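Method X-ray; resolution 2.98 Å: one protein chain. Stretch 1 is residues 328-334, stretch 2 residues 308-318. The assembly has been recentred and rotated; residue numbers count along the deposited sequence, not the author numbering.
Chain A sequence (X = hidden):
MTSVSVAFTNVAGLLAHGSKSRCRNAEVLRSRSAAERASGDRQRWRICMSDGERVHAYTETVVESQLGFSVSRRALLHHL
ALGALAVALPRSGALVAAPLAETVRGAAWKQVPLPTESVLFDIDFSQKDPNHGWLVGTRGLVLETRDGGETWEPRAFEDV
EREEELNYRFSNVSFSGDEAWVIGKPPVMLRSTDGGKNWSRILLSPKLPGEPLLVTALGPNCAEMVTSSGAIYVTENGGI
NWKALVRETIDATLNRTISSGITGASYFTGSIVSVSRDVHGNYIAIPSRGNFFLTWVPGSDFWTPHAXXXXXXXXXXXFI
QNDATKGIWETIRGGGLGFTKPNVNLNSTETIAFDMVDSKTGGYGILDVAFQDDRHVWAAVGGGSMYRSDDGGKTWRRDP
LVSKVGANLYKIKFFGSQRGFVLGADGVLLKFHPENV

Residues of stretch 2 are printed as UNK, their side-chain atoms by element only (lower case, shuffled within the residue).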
ATOM      1  N   ILE A 328      13.637  -0.433  -3.935  1.00 39.20           N
ATOM      2  CA  ILE A 328      12.339  -1.024  -4.233  1.00 38.44           C
ATOM      3  C   ILE A 328      12.399  -2.503  -3.886  1.00 38.01           C
ATOM      4  O   ILE A 328      13.429  -3.154  -4.096  1.00 38.17           O
ATOM      5  CB  ILE A 328      11.956  -0.847  -5.720  1.00 40.86           C
ATOM      6  CG1 ILE A 328      12.087   0.615  -6.148  1.00 42.00           C
ATOM      7  CG2 ILE A 328      10.559  -1.370  -5.990  1.00 39.69           C
ATOM      8  CD1 ILE A 328      12.085   0.802  -7.652  1.00 41.69           C
ATOM      9  N   TRP A 329      11.300  -3.031  -3.357  1.00 38.06           N
ATOM     10  CA  TRP A 329      11.114  -4.466  -3.210  1.00 39.69           C
ATOM     11  C   TRP A 329      10.023  -4.922  -4.167  1.00 39.66           C
ATOM     12  O   TRP A 329       9.124  -4.156  -4.525  1.00 38.65           O
ATOM     13  CB  TRP A 329      10.738  -4.848  -1.773  1.00 39.65           C
ATOM     14  CG  TRP A 329       9.444  -4.253  -1.297  1.00 38.67           C
ATOM     15  CD1 TRP A 329       9.285  -3.100  -0.586  1.00 38.53           C
ATOM     16  CD2 TRP A 329       8.126  -4.783  -1.499  1.00 39.85           C
ATOM     17  NE1 TRP A 329       7.953  -2.880  -0.331  1.00 39.82           N
ATOM     18  CE2 TRP A 329       7.221  -3.897  -0.883  1.00 39.42           C
ATOM     19  CE3 TRP A 329       7.624  -5.920  -2.143  1.00 41.14           C
ATOM     20  CZ2 TRP A 329       5.843  -4.112  -0.890  1.00 38.92           C
ATOM     21  CZ3 TRP A 329       6.257  -6.130  -2.150  1.00 40.24           C
ATOM     22  CH2 TRP A 329       5.383  -5.231  -1.528  1.00 39.48           C
ATOM     23  N   GLU A 330      10.109  -6.180  -4.584  1.00 44.14           N
ATOM     24  CA  GLU A 330       9.103  -6.761  -5.457  1.00 46.23           C
ATOM     25  C   GLU A 330       8.813  -8.181  -5.001  1.00 48.79           C
ATOM     26  O   GLU A 330       9.664  -8.848  -4.405  1.00 50.16           O
ATOM     27  CB  GLU A 330       9.540  -6.762  -6.928  1.00 47.05           C
ATOM     28  CG  GLU A 330      10.654  -7.738  -7.256  1.00 51.93           C
ATOM     29  CD  GLU A 330      11.079  -7.655  -8.708  1.00 57.63           C
ATOM     30  OE1 GLU A 330      10.573  -6.765  -9.425  1.00 58.18           O
ATOM     31  OE2 GLU A 330      11.923  -8.471  -9.132  1.00 62.37           O
ATOM     32  N   THR A 331       7.597  -8.629  -5.284  1.00 46.68           N
ATOM     33  CA  THR A 331       7.179  -9.990  -4.998  1.00 47.51           C
ATOM     34  C   THR A 331       6.784 -10.664  -6.297  1.00 49.61           C
ATOM     35  O   THR A 331       5.941 -10.151  -7.039  1.00 48.33           O
ATOM     36  CB  THR A 331       5.992 -10.011  -4.037  1.00 44.42           C
ATOM     37  OG1 THR A 331       6.445  -9.782  -2.697  1.00 44.97           O
ATOM     38  CG2 THR A 331       5.273 -11.346  -4.122  1.00 54.12           C
ATOM     39  N   ILE A 332       7.386 -11.796  -6.567  1.00 54.47           N
ATOM     40  CA  ILE A 332       7.137 -12.521  -7.799  1.00 57.03           C
ATOM     41  C   ILE A 332       6.125 -13.615  -7.480  1.00 60.31           C
ATOM     42  O   ILE A 332       6.086 -14.137  -6.356  1.00 53.42           O
ATOM     43  CB  ILE A 332       8.460 -13.086  -8.355  1.00 58.06           C
ATOM     44  CG1 ILE A 332       9.546 -11.997  -8.452  1.00 56.30           C
ATOM     45  CG2 ILE A 332       8.262 -13.639  -9.722  1.00 52.49           C
ATOM     46  CD1 ILE A 332       9.112 -10.687  -9.105  1.00 52.70           C
ATOM     47  N   ARG A 333       5.292 -13.976  -8.455  1.00 60.72           N
ATOM     48  CA  ARG A 333       4.326 -15.034  -8.192  1.00 65.73           C
ATOM     49  C   ARG A 333       5.034 -16.362  -7.972  1.00 69.03           C
ATOM     50  O   ARG A 333       6.054 -16.660  -8.599  1.00 69.65           O
ATOM     51  CB  ARG A 333       3.267 -15.124  -9.292  1.00 69.69           C
ATOM     52  CG  ARG A 333       2.316 -13.949  -9.190  1.00 70.41           C
ATOM     53  CD  ARG A 333       1.073 -13.959 -10.049  1.00 75.44           C
ATOM     54  NE  ARG A 333       1.288 -13.649 -11.454  1.00 77.25           N
ATOM     55  CZ  ARG A 333       0.367 -13.064 -12.214  1.00 78.83           C
ATOM     56  NH1 ARG A 333      -0.793 -12.711 -11.682  1.00 79.22           N
ATOM     57  NH2 ARG A 333       0.610 -12.804 -13.487  1.00 79.59           N
ATOM     58  N   GLY A 334       4.481 -17.155  -7.057  1.00 71.48           N
ATOM     59  CA  GLY A 334       5.130 -18.364  -6.594  1.00 73.15           C
ATOM     60  C   GLY A 334       6.228 -18.147  -5.575  1.00 70.05           C
ATOM     61  O   GLY A 334       7.046 -19.049  -5.366  1.00 68.49           O
ATOM     62  N   UNK A 308      10.355  -5.874 -16.039  1.00 53.82           N
ATOM     63  CA  UNK A 308      10.593  -6.758 -14.914  1.00 57.56           C
ATOM     64  C   UNK A 308      11.894  -7.529 -15.117  1.00 62.01           C
ATOM     65  O   UNK A 308      12.431  -7.633 -16.224  1.00 61.25           O
ATOM     66  c   UNK A 308       9.402  -7.705 -14.723  1.00 58.63           C
ATOM     67  c   UNK A 308       9.039  -8.568 -15.933  1.00 63.78           C
ATOM     68  c   UNK A 308       7.371 -10.913 -17.572  1.00 54.75           C
ATOM     69  c   UNK A 308       7.883  -9.512 -15.603  1.00 65.02           C
ATOM     70  n   UNK A 308       6.612 -11.158 -18.630  1.00 57.38           N
ATOM     71  n   UNK A 308       8.393 -11.710 -17.294  1.00 70.33           N
ATOM     72  n   UNK A 308       7.108  -9.872 -16.789  1.00 50.81           N
ATOM     73  N   UNK A 309      12.396  -8.078 -14.016  1.00 67.43           N
ATOM     74  CA  UNK A 309      13.679  -8.764 -13.985  1.00 71.57           C
ATOM     75  C   UNK A 309      13.512 -10.263 -13.800  1.00 75.07           C
ATOM     76  O   UNK A 309      14.440 -10.939 -13.358  1.00 77.47           O
ATOM     77  c   UNK A 309      14.563  -8.195 -12.877  1.00 71.40           C
ATOM     78  o   UNK A 309      13.940  -8.339 -11.612  1.00 70.94           O
ATOM     79  N   UNK A 310      12.353 -10.802 -14.139  1.00 74.73           N
ATOM     80  CA  UNK A 310      12.086 -12.194 -13.841  1.00 78.10           C
ATOM     81  C   UNK A 310      11.650 -12.977 -15.059  1.00 77.96           C
ATOM     82  O   UNK A 310      11.193 -12.434 -16.068  1.00 76.21           O
ATOM     83  c   UNK A 310      10.993 -12.355 -12.778  1.00 79.52           C
ATOM     84  o   UNK A 310       9.865 -11.506 -13.101  1.00 80.67           O
ATOM     85  c   UNK A 310      11.551 -12.010 -11.417  1.00 77.16           C
ATOM     86  N   UNK A 311      11.786 -14.291 -14.897  1.00 81.24           N
ATOM     87  CA  UNK A 311      11.031 -15.207 -15.730  1.00 85.30           C
ATOM     88  C   UNK A 311       9.541 -14.969 -15.528  1.00 81.47           C
ATOM     89  O   UNK A 311       8.790 -14.698 -16.472  1.00 81.39           O
ATOM     90  c   UNK A 311      11.388 -16.630 -15.350  1.00 91.80           C
ATOM     91  o   UNK A 311      11.384 -16.772 -13.930  1.00 90.99           O
ATOM     92  N   UNK A 312       9.092 -15.118 -14.294  1.00 77.84           N
ATOM     93  CA  UNK A 312       7.693 -15.027 -13.874  1.00 74.71           C
ATOM     94  C   UNK A 312       7.222 -13.575 -13.758  1.00 69.27           C
ATOM     95  O   UNK A 312       7.978 -12.636 -13.984  1.00 67.91           O
ATOM     96  c   UNK A 312       7.506 -15.745 -12.541  1.00 75.70           C
ATOM     97  c   UNK A 312       7.501 -17.977 -11.443  1.00 86.08           C
ATOM     98  c   UNK A 312       5.478 -19.168 -12.161  1.00 91.81           C
ATOM     99  c   UNK A 312       7.793 -17.228 -12.703  1.00 83.12           C
ATOM    100  n   UNK A 312       4.886 -20.295 -12.483  1.00 96.08           N
ATOM    101  n   UNK A 312       6.752 -19.171 -11.781  1.00 91.21           N
ATOM    102  n   UNK A 312       4.793 -18.035 -12.254  1.00 88.37           N
ATOM    103  N   UNK A 313       5.951 -13.401 -13.390  1.00 66.51           N
ATOM    104  CA  UNK A 313       5.336 -12.083 -13.291  1.00 58.44           C
ATOM    105  C   UNK A 313       5.304 -11.610 -11.836  1.00 50.67           C
ATOM    106  O   UNK A 313       5.449 -12.387 -10.891  1.00 50.70           O
ATOM    107  c   UNK A 313       3.787 -12.698 -15.224  1.00 70.70           C
ATOM    108  c   UNK A 313       3.903 -12.103 -13.841  1.00 62.56           C
ATOM    109  n   UNK A 313       2.974 -12.419 -19.655  1.00 83.52           N
ATOM    110  c   UNK A 313       2.852 -12.047 -18.389  1.00 81.35           C
ATOM    111  n   UNK A 313       1.657 -11.731 -17.906  1.00 81.62           N
ATOM    112  n   UNK A 313       3.926 -11.980 -17.610  1.00 78.30           N
ATOM    113  c   UNK A 313       3.900 -11.560 -16.214  1.00 72.17           C
ATOM    114  N   UNK A 314       5.123 -10.319 -11.668  1.00 46.59           N
ATOM    115  CA  UNK A 314       5.224  -9.672 -10.368  1.00 44.89           C
ATOM    116  C   UNK A 314       3.847  -9.656  -9.718  1.00 45.83           C
ATOM    117  O   UNK A 314       2.824  -9.485 -10.393  1.00 47.67           O
ATOM    118  c   UNK A 314       7.034  -8.279 -11.423  1.00 46.11           C
ATOM    119  c   UNK A 314       7.564  -6.888 -11.742  1.00 45.16           C
ATOM    120  c   UNK A 314       6.208  -7.717  -9.182  1.00 44.54           C
ATOM    121  c   UNK A 314       5.800  -8.259 -10.524  1.00 43.56           C
ATOM    122  N   UNK A 315       3.808  -9.827  -8.394  1.00 45.60           N
ATOM    123  CA  UNK A 315       2.543  -9.783  -7.670  1.00 47.91           C
ATOM    124  C   UNK A 315       2.393  -8.544  -6.803  1.00 49.03           C
ATOM    125  O   UNK A 315       1.293  -7.993  -6.714  1.00 51.46           O
ATOM    126  c   UNK A 315       2.389 -11.008  -6.775  1.00 51.27           C
ATOM    127  o   UNK A 315       2.964 -12.147  -7.395  1.00 55.37           O
ATOM    128  N   UNK A 316       3.462  -8.082  -6.169  1.00 47.53           N
ATOM    129  CA  UNK A 316       3.420  -6.947  -5.261  1.00 44.37           C
ATOM    130  C   UNK A 316       4.682  -6.115  -5.437  1.00 42.60           C
ATOM    131  O   UNK A 316       5.682  -6.578  -5.992  1.00 40.25           O
ATOM    132  c   UNK A 316       3.278  -7.398  -3.805  1.00 45.25           C
ATOM    133  N   UNK A 317       4.606  -4.859  -4.998  1.00 41.30           N
ATOM    134  CA  UNK A 317       5.730  -3.947  -5.152  1.00 38.31           C
ATOM    135  C   UNK A 317       5.548  -2.755  -4.218  1.00 38.20           C
ATOM    136  O   UNK A 317       4.419  -2.387  -3.865  1.00 38.98           O
ATOM    137  c   UNK A 317       7.215  -2.787  -6.842  1.00 32.25           C
ATOM    138  c   UNK A 317       4.707  -2.640  -7.063  1.00 33.06           C
ATOM    139  c   UNK A 317       5.883  -3.508  -6.621  1.00 34.19           C
ATOM    140  c   UNK A 317       7.704  -2.811  -8.279  1.00 31.30           C
ATOM    141  N   UNK A 318       6.658  -2.153  -3.807  1.00 36.90           N
ATOM    142  CA  UNK A 318       6.626  -1.013  -2.907  1.00 36.81           C
ATOM    143  C   UNK A 318       8.032  -0.516  -2.649  1.00 40.32           C
ATOM    144  O   UNK A 318       9.013  -1.053  -3.177  1.00 43.76           O
TER

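Position 308 carries three carbons, a nitrogen, and a carbon bearing two more nitrogens. That guanidinium makes it Arg308. Its side chain makes no contact with stretch 1, and its end leads away.

Position 309 has one carbon and one oxygen, so it is Ser309. Its OG lies 3.2 Å from Glu330 OE2, but the angle is too poor for a hydrogen bond.

Position 310 has a first carbon that carries one oxygen and one carbon. This fork is Thr310. Its CG2 packs 3.6 Å from Ile332 CG1. Its OG1 donates a very short hydrogen bond, 2.4 Å, to the backbone O of position 312. Arg308 NH1 gives a weak bond of 3.1 Å to Thr310 O.

Position 311 again shows one carbon and one oxygen. It is Ser311, exposed and out of reach of stretch 1.

Position 312 has three carbons, a nitrogen, and a carbon with two nitrogens. It is Arg312. Its CB lies 3.6 Å from Ile332 CG2, and its CD lies 3.5 Å from Arg333 O.

Position 313 has the same side-chain atoms and is Arg313. Its CB sits 3.4 Å from Arg333 NH2, and the end of the side chain leads away. Its backbone O accepts a hydrogen bond from Arg333 N at 2.9 Å.

Position 314 has four carbons, forked at the first, with one arm two carbons long. It is Ile314. Its CG1 is 3.9 Å from Ile332 CD1, and its CG2 is 3.3 Å from Thr331 O.

Position 315 has one carbon and one oxygen: Ser315. Its N donates to Thr331 O at 2.5 Å. Its OG is modelled too close to Arg333 CG to support any interpretation.

Position 316 has a single side-chain carbon and is Ala316. That CB meets the edge of the Trp329 ring, 3.6 Å from CZ3, and lies 3.8 Å from Thr331 CB.

Position 317 repeats the four-carbon fork with a two-carbon arm: Ile317. Its CG1 is 3.7 Å from Ile328 CG2.

Position 318 has no side-chain atoms, so it is Gly318. Its backbone lies over one face of the Trp329 ring. A CB here would fall 2.8 Å from Trp329 NE1, a clash.

The contact is an antiparallel strand pair. Trp329 and Gly318 bond both ways: Trp329 N to Gly318 O at 3.0 Å and Gly318 N to Trp329 O at 3.3 Å. Thr331 N reaches Ala316 O at 2.9 Å, while the return bond, Ala316 N to Thr331 O at 3.3 Å, is weak. Thr331 O therefore accepts from both Ser315 and Ala316. This marks a beta bulge, where the register shifts by one and Ile332 comes opposite Ile314. Trp329, Thr331 and Ala316 share one face of the sheet; Glu330 and Ile317 share the other. Beyond the strands, the bond from Arg333 N to Arg313 O extends the pairing. Ile332, at the strand end, packs against Thr310 and Arg312 in the loop.

Stretch 2 308-318: RSTSRRISAIG
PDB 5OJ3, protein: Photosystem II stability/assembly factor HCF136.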